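Local coordinates for protein ADP compounds hydrolase NudE (Escherichia coli, PDB 1VHZ) that hydrolyses ADP-ribose to AMP and ribose 5-phosphate and also acts on NADH, Ap3A and Ap2A, as a magnesium-dependent homodimer of the Nudix family, at residues Y75-K81 against D165-N171; F111-L115 against M126-V130; M157-L161 against L175-R179. All blocks are in the same frame, centred on the assembly; numbering follows the deposited sequence.

Contact 1 of 3, residues Y75-K81 against D165-N171; sequences YELGFSK and DFNEARN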
loop_
_atom_site.group_PDB
_atom_site.type_symbol
_atom_site.label_atom_id
_atom_site.label_comp_id
_atom_site.label_asym_id
_atom_site.label_seq_id
_atom_site.Cartn_x
_atom_site.Cartn_y
_atom_site.Cartn_z
ATOM N N TYR A 75 -7.881 -14.853 6.016
ATOM C CA TYR A 75 -8.982 -13.918 5.957
ATOM C C TYR A 75 -8.500 -12.559 6.433
ATOM O O TYR A 75 -7.880 -12.472 7.493
ATOM C CB TYR A 75 -10.165 -14.402 6.799
ATOM C CG TYR A 75 -10.995 -15.413 6.034
ATOM C CD1 TYR A 75 -10.779 -16.776 6.172
ATOM C CD2 TYR A 75 -11.972 -14.970 5.139
ATOM C CE1 TYR A 75 -11.546 -17.678 5.462
ATOM C CE2 TYR A 75 -12.721 -15.867 4.421
ATOM C CZ TYR A 75 -12.500 -17.224 4.576
ATOM O OH TYR A 75 -13.255 -18.124 3.849
ATOM N N GLU A 76 -8.723 -11.518 5.614
ATOM C CA GLU A 76 -8.294 -10.211 6.135
ATOM C C GLU A 76 -9.499 -9.558 6.807
ATOM O O GLU A 76 -10.615 -10.069 6.675
ATOM C CB GLU A 76 -7.560 -9.388 5.139
ATOM C CG GLU A 76 -8.132 -8.833 3.917
ATOM C CD GLU A 76 -7.226 -8.021 3.012
ATOM O OE1 GLU A 76 -7.222 -8.332 1.797
ATOM O OE2 GLU A 76 -6.567 -7.049 3.442
ATOM N N LEU A 77 -9.252 -8.625 7.701
ATOM C CA LEU A 77 -10.273 -7.861 8.391
ATOM C C LEU A 77 -10.056 -6.420 7.874
ATOM O O LEU A 77 -8.902 -5.953 7.940
ATOM C CB LEU A 77 -10.110 -7.843 9.902
ATOM C CG LEU A 77 -11.011 -6.844 10.654
ATOM C CD1 LEU A 77 -12.483 -7.184 10.454
ATOM C CD2 LEU A 77 -10.682 -6.818 12.146
ATOM N N GLY A 78 -11.061 -5.798 7.289
ATOM C CA GLY A 78 -10.811 -4.448 6.784
ATOM C C GLY A 78 -12.007 -3.813 6.106
ATOM O O GLY A 78 -13.147 -4.203 6.303
ATOM N N PHE A 79 -11.710 -2.787 5.322
ATOM C CA PHE A 79 -12.717 -2.028 4.615
ATOM C C PHE A 79 -13.020 -2.630 3.246
ATOM O O PHE A 79 -12.163 -3.205 2.582
ATOM C CB PHE A 79 -12.279 -0.566 4.474
ATOM C CG PHE A 79 -11.948 0.062 5.806
ATOM C CD1 PHE A 79 -10.663 0.487 6.090
ATOM C CD2 PHE A 79 -12.932 0.198 6.781
ATOM C CE1 PHE A 79 -10.366 1.067 7.317
ATOM C CE2 PHE A 79 -12.640 0.767 8.004
ATOM C CZ PHE A 79 -11.355 1.210 8.279
ATOM N N SER A 80 -14.275 -2.513 2.881
ATOM C CA SER A 80 -14.783 -2.998 1.589
ATOM C C SER A 80 -14.072 -2.268 0.475
ATOM O O SER A 80 -13.789 -1.061 0.536
ATOM C CB SER A 80 -16.314 -2.815 1.649
ATOM O OG SER A 80 -16.823 -2.491 0.376
ATOM N N LYS A 81 -13.634 -2.969 -0.552
ATOM C CA LYS A 81 -12.884 -2.438 -1.668
ATOM C C LYS A 81 -13.384 -3.029 -2.985
ATOM O O LYS A 81 -13.782 -4.200 -3.015
ATOM C CB LYS A 81 -11.394 -2.905 -1.543
ATOM C CG LYS A 81 -10.660 -2.347 -0.357
ATOM C CD LYS A 81 -9.335 -2.985 -0.023
ATOM C CE LYS A 81 -8.843 -2.586 1.367
ATOM N NZ LYS A 81 -9.363 -3.438 2.489
ATOM N N ASP A 165 -4.524 -9.116 10.951
ATOM C CA ASP A 165 -5.400 -9.329 9.814
ATOM C C ASP A 165 -5.864 -8.026 9.159
ATOM O O ASP A 165 -6.426 -8.037 8.053
ATOM C CB ASP A 165 -6.678 -10.084 10.238
ATOM C CG ASP A 165 -6.385 -11.520 10.656
ATOM O OD1 ASP A 165 -7.182 -12.076 11.439
ATOM O OD2 ASP A 165 -5.369 -12.071 10.195
ATOM N N PHE A 166 -5.807 -6.937 9.902
ATOM C CA PHE A 166 -6.169 -5.628 9.454
ATOM C C PHE A 166 -4.959 -4.823 8.981
ATOM O O PHE A 166 -5.126 -3.936 8.155
ATOM C CB PHE A 166 -6.821 -4.834 10.624
ATOM C CG PHE A 166 -7.111 -3.393 10.277
ATOM C CD1 PHE A 166 -6.204 -2.396 10.574
ATOM C CD2 PHE A 166 -8.304 -3.041 9.652
ATOM C CE1 PHE A 166 -6.464 -1.067 10.276
ATOM C CE2 PHE A 166 -8.573 -1.717 9.349
ATOM C CZ PHE A 166 -7.645 -0.723 9.657
ATOM N N ASN A 167 -3.770 -5.089 9.531
ATOM C CA ASN A 167 -2.588 -4.292 9.232
ATOM C C ASN A 167 -2.033 -4.369 7.830
ATOM O O ASN A 167 -0.974 -4.929 7.567
ATOM C CB ASN A 167 -1.508 -4.524 10.310
ATOM C CG ASN A 167 -1.967 -3.918 11.636
ATOM O OD1 ASN A 167 -2.819 -3.031 11.678
ATOM N ND2 ASN A 167 -1.450 -4.385 12.753
ATOM N N GLU A 168 -2.744 -3.769 6.894
ATOM C CA GLU A 168 -2.435 -3.682 5.472
ATOM C C GLU A 168 -2.343 -2.192 5.146
ATOM O O GLU A 168 -3.167 -1.415 5.641
ATOM C CB GLU A 168 -3.486 -4.436 4.675
ATOM C CG GLU A 168 -3.226 -4.528 3.186
ATOM C CD GLU A 168 -3.694 -3.304 2.425
ATOM O OE1 GLU A 168 -4.528 -2.545 2.968
ATOM O OE2 GLU A 168 -3.248 -3.105 1.282
ATOM N N ALA A 169 -1.366 -1.772 4.348
ATOM C CA ALA A 169 -1.137 -0.362 4.080
ATOM C C ALA A 169 -2.330 0.477 3.686
ATOM O O ALA A 169 -2.379 1.659 4.115
ATOM C CB ALA A 169 0.008 -0.130 3.086
ATOM N N ARG A 170 -3.226 -0.007 2.859
ATOM C CA ARG A 170 -4.403 0.766 2.443
ATOM C C ARG A 170 -5.401 0.870 3.589
ATOM O O ARG A 170 -5.958 1.957 3.787
ATOM C CB ARG A 170 -5.029 0.137 1.196
ATOM C CG ARG A 170 -4.085 0.258 -0.017
ATOM C CD ARG A 170 -4.533 -0.662 -1.167
ATOM N NE ARG A 170 -4.845 -1.989 -0.690
ATOM C CZ ARG A 170 -5.459 -2.955 -1.350
ATOM N NH1 ARG A 170 -5.703 -4.137 -0.777
ATOM N NH2 ARG A 170 -5.855 -2.749 -2.592
ATOM N N ASN A 171 -5.573 -0.220 4.360
ATOM C CA ASN A 171 -6.465 -0.190 5.507
ATOM C C ASN A 171 -5.952 0.806 6.550
ATOM O O ASN A 171 -6.714 1.623 7.076
ATOM C CB ASN A 171 -6.599 -1.556 6.229
ATOM C CG ASN A 171 -7.475 -2.546 5.487
ATOM O OD1 ASN A 171 -8.322 -2.176 4.663
ATOM N ND2 ASN A 171 -7.253 -3.830 5.733
HETATM O O HOH W 1 -5.029 -12.187 7.102
HETATM O O HOH W 2 -8.593 -13.946 10.022
HETATM O O HOH W 3 -6.066 -7.425 -0.538
HETATM O O HOH W 4 -5.427 -6.779 5.814
HETATM O O HOH W 5 -6.614 -4.532 2.076
HETATM O O HOH W 6 -9.039 -5.816 4.208
#
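K81 NZ donates to N171 OD1 at 2.7 Å, the polar centre of this contact, and also to F79 O, lying in that carbonyl's plane on a lone pair. Two protein oxygens therefore grip one ammonium group, and the lysine reaches them by bending at its last torsion (chi4 86°). The other half of the N171 amide is fixed from within 165-171: ND2 donates to F166 O at 3.2 Å, in the amide plane. Further along, L77 N gives a straight bond (171°) to D165 O, approaching from above the carbonyl plane. A water bridges D165 O and E76 OE2, 2.6 Å from the latter. L77 O receives a CA-H...O contact from F166 CA at 3.1 Å. The F79 and F166 rings form an offset edge-to-face pair, the edge of F166 directed at the face of F79, with centroids 5.8 Å apart and planes at 83°. All this joins strands 74-78 and 80-83 of the Nudix fold to the loop 165-168 and the first turn of helix 169-184. The K81 side chain is about 6 Å from that of E101 and about 7 Å from that of E97, probable ligands of the divalent metal. Second-shell order comes from E168, the N-cap, whose OE1 accepts N171 N at 2.9 Å while OE2 forms a salt bridge with R170 NE. OE2 also accepts from A118 N of the second subunit.

Contact 2 of 3, residues F111-L115 against M126-V130; sequences FLKKL and MNIVV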
loop_
_atom_site.group_PDB
_atom_site.type_symbol
_atom_site.label_atom_id
_atom_site.label_comp_id
_atom_site.label_asym_id
_atom_site.label_seq_id
_atom_site.Cartn_x
_atom_site.Cartn_y
_atom_site.Cartn_z
ATOM N N PHE A 111 -15.568 11.793 -0.425
ATOM C CA PHE A 111 -14.288 11.407 -1.041
ATOM C C PHE A 111 -13.180 12.128 -0.278
ATOM O O PHE A 111 -13.041 13.343 -0.248
ATOM C CB PHE A 111 -14.318 11.672 -2.531
ATOM C CG PHE A 111 -12.983 11.620 -3.202
ATOM C CD1 PHE A 111 -12.528 12.714 -3.927
ATOM C CD2 PHE A 111 -12.165 10.497 -3.064
ATOM C CE1 PHE A 111 -11.283 12.678 -4.539
ATOM C CE2 PHE A 111 -10.916 10.479 -3.674
ATOM C CZ PHE A 111 -10.473 11.566 -4.399
ATOM N N LEU A 112 -12.396 11.336 0.436
ATOM C CA LEU A 112 -11.354 11.831 1.319
ATOM C C LEU A 112 -9.956 11.873 0.786
ATOM O O LEU A 112 -9.157 12.741 1.138
ATOM C CB LEU A 112 -11.368 10.820 2.501
ATOM C CG LEU A 112 -11.163 11.322 3.908
ATOM C CD1 LEU A 112 -12.016 12.543 4.203
ATOM C CD2 LEU A 112 -11.493 10.198 4.907
ATOM N N LYS A 113 -9.586 10.871 -0.027
ATOM C CA LYS A 113 -8.204 10.861 -0.499
ATOM C C LYS A 113 -8.039 9.860 -1.632
ATOM O O LYS A 113 -8.764 8.853 -1.701
ATOM C CB LYS A 113 -7.304 10.404 0.676
ATOM C CG LYS A 113 -5.830 10.850 0.586
ATOM C CD LYS A 113 -5.732 12.288 1.053
ATOM C CE LYS A 113 -4.494 13.012 0.593
ATOM N NZ LYS A 113 -4.479 14.395 1.186
ATOM N N LYS A 114 -7.022 10.151 -2.438
ATOM C CA LYS A 114 -6.684 9.242 -3.541
ATOM C C LYS A 114 -5.253 8.778 -3.311
ATOM O O LYS A 114 -4.336 9.583 -3.139
ATOM C CB LYS A 114 -6.859 9.907 -4.890
ATOM C CG LYS A 114 -6.369 9.057 -6.059
ATOM C CD LYS A 114 -6.354 9.924 -7.315
ATOM C CE LYS A 114 -7.558 9.678 -8.178
ATOM N NZ LYS A 114 -7.755 10.745 -9.196
ATOM N N LEU A 115 -5.018 7.472 -3.343
ATOM C CA LEU A 115 -3.658 7.000 -3.080
ATOM C C LEU A 115 -3.124 6.064 -4.154
ATOM O O LEU A 115 -3.876 5.276 -4.696
ATOM C CB LEU A 115 -3.687 6.201 -1.773
ATOM C CG LEU A 115 -3.259 6.763 -0.450
ATOM C CD1 LEU A 115 -3.343 8.269 -0.304
ATOM C CD2 LEU A 115 -4.045 6.087 0.683
ATOM N N MET A 126 -6.121 4.229 -5.535
ATOM C CA MET A 126 -7.193 3.832 -4.627
ATOM C C MET A 126 -7.894 5.062 -4.072
ATOM O O MET A 126 -7.276 5.951 -3.480
ATOM C CB MET A 126 -6.609 2.938 -3.548
ATOM C CG MET A 126 -7.511 2.681 -2.345
ATOM S SD MET A 126 -8.963 1.732 -2.798
ATOM C CE MET A 126 -8.292 0.074 -2.856
ATOM N N ASN A 127 -9.203 5.145 -4.268
ATOM C CA ASN A 127 -9.970 6.281 -3.767
ATOM C C ASN A 127 -10.663 5.882 -2.466
ATOM O O ASN A 127 -11.392 4.882 -2.453
ATOM C CB ASN A 127 -11.003 6.763 -4.798
ATOM C CG ASN A 127 -10.347 7.201 -6.104
ATOM O OD1 ASN A 127 -9.970 8.350 -6.258
ATOM N ND2 ASN A 127 -10.180 6.269 -7.045
ATOM N N ILE A 128 -10.402 6.638 -1.403
ATOM C CA ILE A 128 -11.009 6.368 -0.103
ATOM C C ILE A 128 -12.268 7.179 0.103
ATOM O O ILE A 128 -12.291 8.417 0.022
ATOM C CB ILE A 128 -9.999 6.656 1.039
ATOM C CG1 ILE A 128 -8.789 5.723 0.866
ATOM C CG2 ILE A 128 -10.649 6.447 2.392
ATOM C CD1 ILE A 128 -7.580 6.144 1.687
ATOM N N VAL A 129 -13.392 6.502 0.323
ATOM C CA VAL A 129 -14.661 7.200 0.516
ATOM C C VAL A 129 -15.300 6.852 1.858
ATOM O O VAL A 129 -15.305 5.670 2.218
ATOM C CB VAL A 129 -15.646 6.800 -0.610
ATOM C CG1 VAL A 129 -17.020 7.425 -0.404
ATOM C CG2 VAL A 129 -15.123 7.150 -1.986
ATOM N N VAL A 130 -15.879 7.826 2.548
ATOM C CA VAL A 130 -16.575 7.547 3.817
ATOM C C VAL A 130 -18.081 7.538 3.523
ATOM O O VAL A 130 -18.559 8.433 2.825
ATOM C CB VAL A 130 -16.306 8.614 4.889
ATOM C CG1 VAL A 130 -17.017 8.277 6.211
ATOM C CG2 VAL A 130 -14.819 8.764 5.114
#
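The beta hairpin of strands 104-116 and 125-136 in the Nudix domain is held here by four backbone bonds, with the short strand axes 4.7 Å apart and 166° between their directions. L115 and M126 form a hydrogen-bonded antiparallel pair, exchanging bonds both ways, L115 N to M126 O and M126 N to L115 O. I128 N meets K113 O at 2.8 Å, and L112 N meets I128 O at 3.0 Å. Between F111 and K113 the register slips by one residue, a beta bulge. F111 and K114 share a face of the sheet with N127. N127 OD1 lies 3.4 Å from K114 CE, beside the lysine chain, and 3.5 Å from F111 CE2, oblique to the ring; its ND2 donates to A51 O and E50 OE1. L115 CD2 touches I128 CD1 at 3.7 Å on the other face, and at the bulge L112 CD2 reaches V130 CG2 at 3.6 Å. K113 NZ donates to L161 O of the second subunit. Strand 51-58 pairs with 125-136 through backbone bonds of N127 with A51 and M53, and of V129 with M53 and V55. Helix 90-102 packs on F111, N127 and V129, while helix 169-184 covers L112, L115 and I128.

Contact 3 of 3, residues M157-L161 against L175-R179; sequences MMDLL and LFLVR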
loop_
_atom_site.group_PDB
_atom_site.type_symbol
_atom_site.label_atom_id
_atom_site.label_comp_id
_atom_site.label_asym_id
_atom_site.label_seq_id
_atom_site.Cartn_x
_atom_site.Cartn_y
_atom_site.Cartn_z
ATOM N N MET A 157 -11.384 2.794 17.545
ATOM C CA MET A 157 -10.937 2.602 16.180
ATOM C C MET A 157 -9.457 2.173 16.079
ATOM O O MET A 157 -9.115 1.384 15.218
ATOM C CB MET A 157 -10.911 3.915 15.408
ATOM C CG MET A 157 -12.053 4.602 14.807
ATOM S SD MET A 157 -11.540 6.295 14.357
ATOM C CE MET A 157 -11.175 5.998 12.617
ATOM N N MET A 158 -8.589 2.912 16.779
ATOM C CA MET A 158 -7.168 2.647 16.775
ATOM C C MET A 158 -6.825 1.270 17.283
ATOM O O MET A 158 -5.737 0.781 16.930
ATOM C CB MET A 158 -6.370 3.761 17.482
ATOM C CG MET A 158 -6.595 5.149 16.863
ATOM S SD MET A 158 -6.889 5.155 15.069
ATOM C CE MET A 158 -5.249 4.891 14.446
ATOM N N ASP A 159 -7.693 0.550 18.011
ATOM C CA ASP A 159 -7.344 -0.813 18.432
ATOM C C ASP A 159 -7.182 -1.729 17.217
ATOM O O ASP A 159 -6.570 -2.811 17.333
ATOM C CB ASP A 159 -8.380 -1.423 19.357
ATOM C CG ASP A 159 -8.671 -0.678 20.630
ATOM O OD1 ASP A 159 -7.891 0.220 21.002
ATOM O OD2 ASP A 159 -9.705 -0.973 21.274
ATOM N N LEU A 160 -7.712 -1.375 16.041
ATOM C CA LEU A 160 -7.579 -2.221 14.857
ATOM C C LEU A 160 -6.124 -2.493 14.483
ATOM O O LEU A 160 -5.799 -3.513 13.863
ATOM C CB LEU A 160 -8.314 -1.610 13.657
ATOM C CG LEU A 160 -9.844 -1.818 13.634
ATOM C CD1 LEU A 160 -10.498 -0.817 12.705
ATOM C CD2 LEU A 160 -10.184 -3.255 13.235
ATOM N N LEU A 161 -5.205 -1.627 14.884
ATOM C CA LEU A 161 -3.778 -1.735 14.665
ATOM C C LEU A 161 -3.131 -2.856 15.464
ATOM O O LEU A 161 -1.920 -3.090 15.318
ATOM C CB LEU A 161 -3.111 -0.399 15.063
ATOM C CG LEU A 161 -2.875 0.653 13.995
ATOM C CD1 LEU A 161 -3.654 0.432 12.720
ATOM C CD2 LEU A 161 -3.090 2.064 14.541
ATOM N N LEU A 175 -7.734 4.199 7.842
ATOM C CA LEU A 175 -8.080 4.330 9.244
ATOM C C LEU A 175 -7.650 5.683 9.806
ATOM O O LEU A 175 -8.455 6.410 10.364
ATOM C CB LEU A 175 -7.393 3.203 10.035
ATOM C CG LEU A 175 -7.731 3.173 11.518
ATOM C CD1 LEU A 175 -9.182 2.747 11.726
ATOM C CD2 LEU A 175 -6.757 2.292 12.285
ATOM N N PHE A 176 -6.387 6.046 9.613
ATOM C CA PHE A 176 -5.842 7.315 10.073
ATOM C C PHE A 176 -6.456 8.503 9.330
ATOM O O PHE A 176 -6.650 9.555 9.940
ATOM C CB PHE A 176 -4.313 7.328 9.884
ATOM C CG PHE A 176 -3.506 6.658 10.961
ATOM C CD1 PHE A 176 -2.841 5.475 10.718
ATOM C CD2 PHE A 176 -3.390 7.234 12.226
ATOM C CE1 PHE A 176 -2.054 4.871 11.692
ATOM C CE2 PHE A 176 -2.623 6.626 13.209
ATOM C CZ PHE A 176 -1.949 5.442 12.947
ATOM N N LEU A 177 -6.757 8.390 8.041
ATOM C CA LEU A 177 -7.353 9.503 7.299
ATOM C C LEU A 177 -8.777 9.783 7.767
ATOM O O LEU A 177 -9.176 10.937 7.917
ATOM C CB LEU A 177 -7.308 9.259 5.786
ATOM C CG LEU A 177 -5.893 9.355 5.174
ATOM C CD1 LEU A 177 -5.845 8.640 3.835
ATOM C CD2 LEU A 177 -5.428 10.800 5.057
ATOM N N VAL A 178 -9.546 8.736 8.057
ATOM C CA VAL A 178 -10.916 8.906 8.541
ATOM C C VAL A 178 -10.931 9.512 9.934
ATOM O O VAL A 178 -11.724 10.389 10.290
ATOM C CB VAL A 178 -11.641 7.549 8.499
ATOM C CG1 VAL A 178 -12.981 7.649 9.228
ATOM C CG2 VAL A 178 -11.849 7.122 7.041
ATOM N N ARG A 179 -10.010 9.054 10.781
ATOM C CA ARG A 179 -9.901 9.603 12.139
ATOM C C ARG A 179 -9.568 11.093 12.074
ATOM O O ARG A 179 -10.124 11.864 12.853
ATOM C CB ARG A 179 -8.806 8.861 12.883
ATOM C CG ARG A 179 -8.656 9.294 14.371
ATOM C CD ARG A 179 -7.200 9.050 14.662
ATOM N NE ARG A 179 -6.743 8.792 15.992
ATOM C CZ ARG A 179 -5.417 8.895 16.243
ATOM N NH1 ARG A 179 -4.955 8.662 17.453
ATOM N NH2 ARG A 179 -4.598 9.237 15.246
#
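M158 sets its terminal methyl over the F176 ring, a CH-pi contact within a Met-aromatic pair: M158 CE is 3.7 Å from the F176 ring centroid and 25° off the ring normal, displaced toward the rim. The sulfur stands farther back and oblique, so the methyl does the touching. This pairing joins the 3-10 segment 157-161, in the loop after strand 149-153, to the C-terminal helix 169-184 of the Nudix fold. The two side chains cross at about a right angle. Bends at chi2 (-33°) and chi3 (-76°) fold the methionine back so that CE turns onto the ring while M158 CG remains behind, over one face of the R179 guanidinium, 3.7 Å from R179 NE. The two ends of one methionine side chain thus meet a ring and a guanidinium group. R179 itself is extended from CG to NE, which carries its guanidinium past M158 toward the second subunit, where NH2 makes a salt bridge with E180 of that chain.

L175 enters between the residues of the 3-10 segment. It splits its methyls: L175 CD2 meets M158 CE and, at 3.6 Å, L161 CD1, whereas L175 CD1 meets M157 CE and L160 CD1, each at 3.9 Å. L161 crosses F176 at about a right angle, with CD2 oblique to the ring, and the F176 ring also meets F176 of the second subunit, the two planes nearly parallel. The remaining methionine, M157, runs obliquely across the aliphatic base of R179. M157 CE lies 3.7 Å from R179 CB and 3.6 Å from L175 O.

In the fold
All three contacts are largely buried, but the centres of contacts 2 and 1 lie about 8 and 10 Å from the chain centre and that of contact 3 about 16 Å. Contacts 1 and 3 use helix 169-184, which packs on contact 2 through L115 and I128. Contact 1, closest to the probable metal ligands, combines charged groups, an amide and waters; contact 2 is hairpin backbone bonding with apolar side-chain contacts, and F111 and K114 are exposed; contact 3, away from the annotated sites, relies on methyl, thioether and ring packing. They also touch: M126 CE packs on R170 NH2, L161 O probably accepts from N167 ND2, and I128 CD1 meets L177 CD1. Each reaches the second subunit.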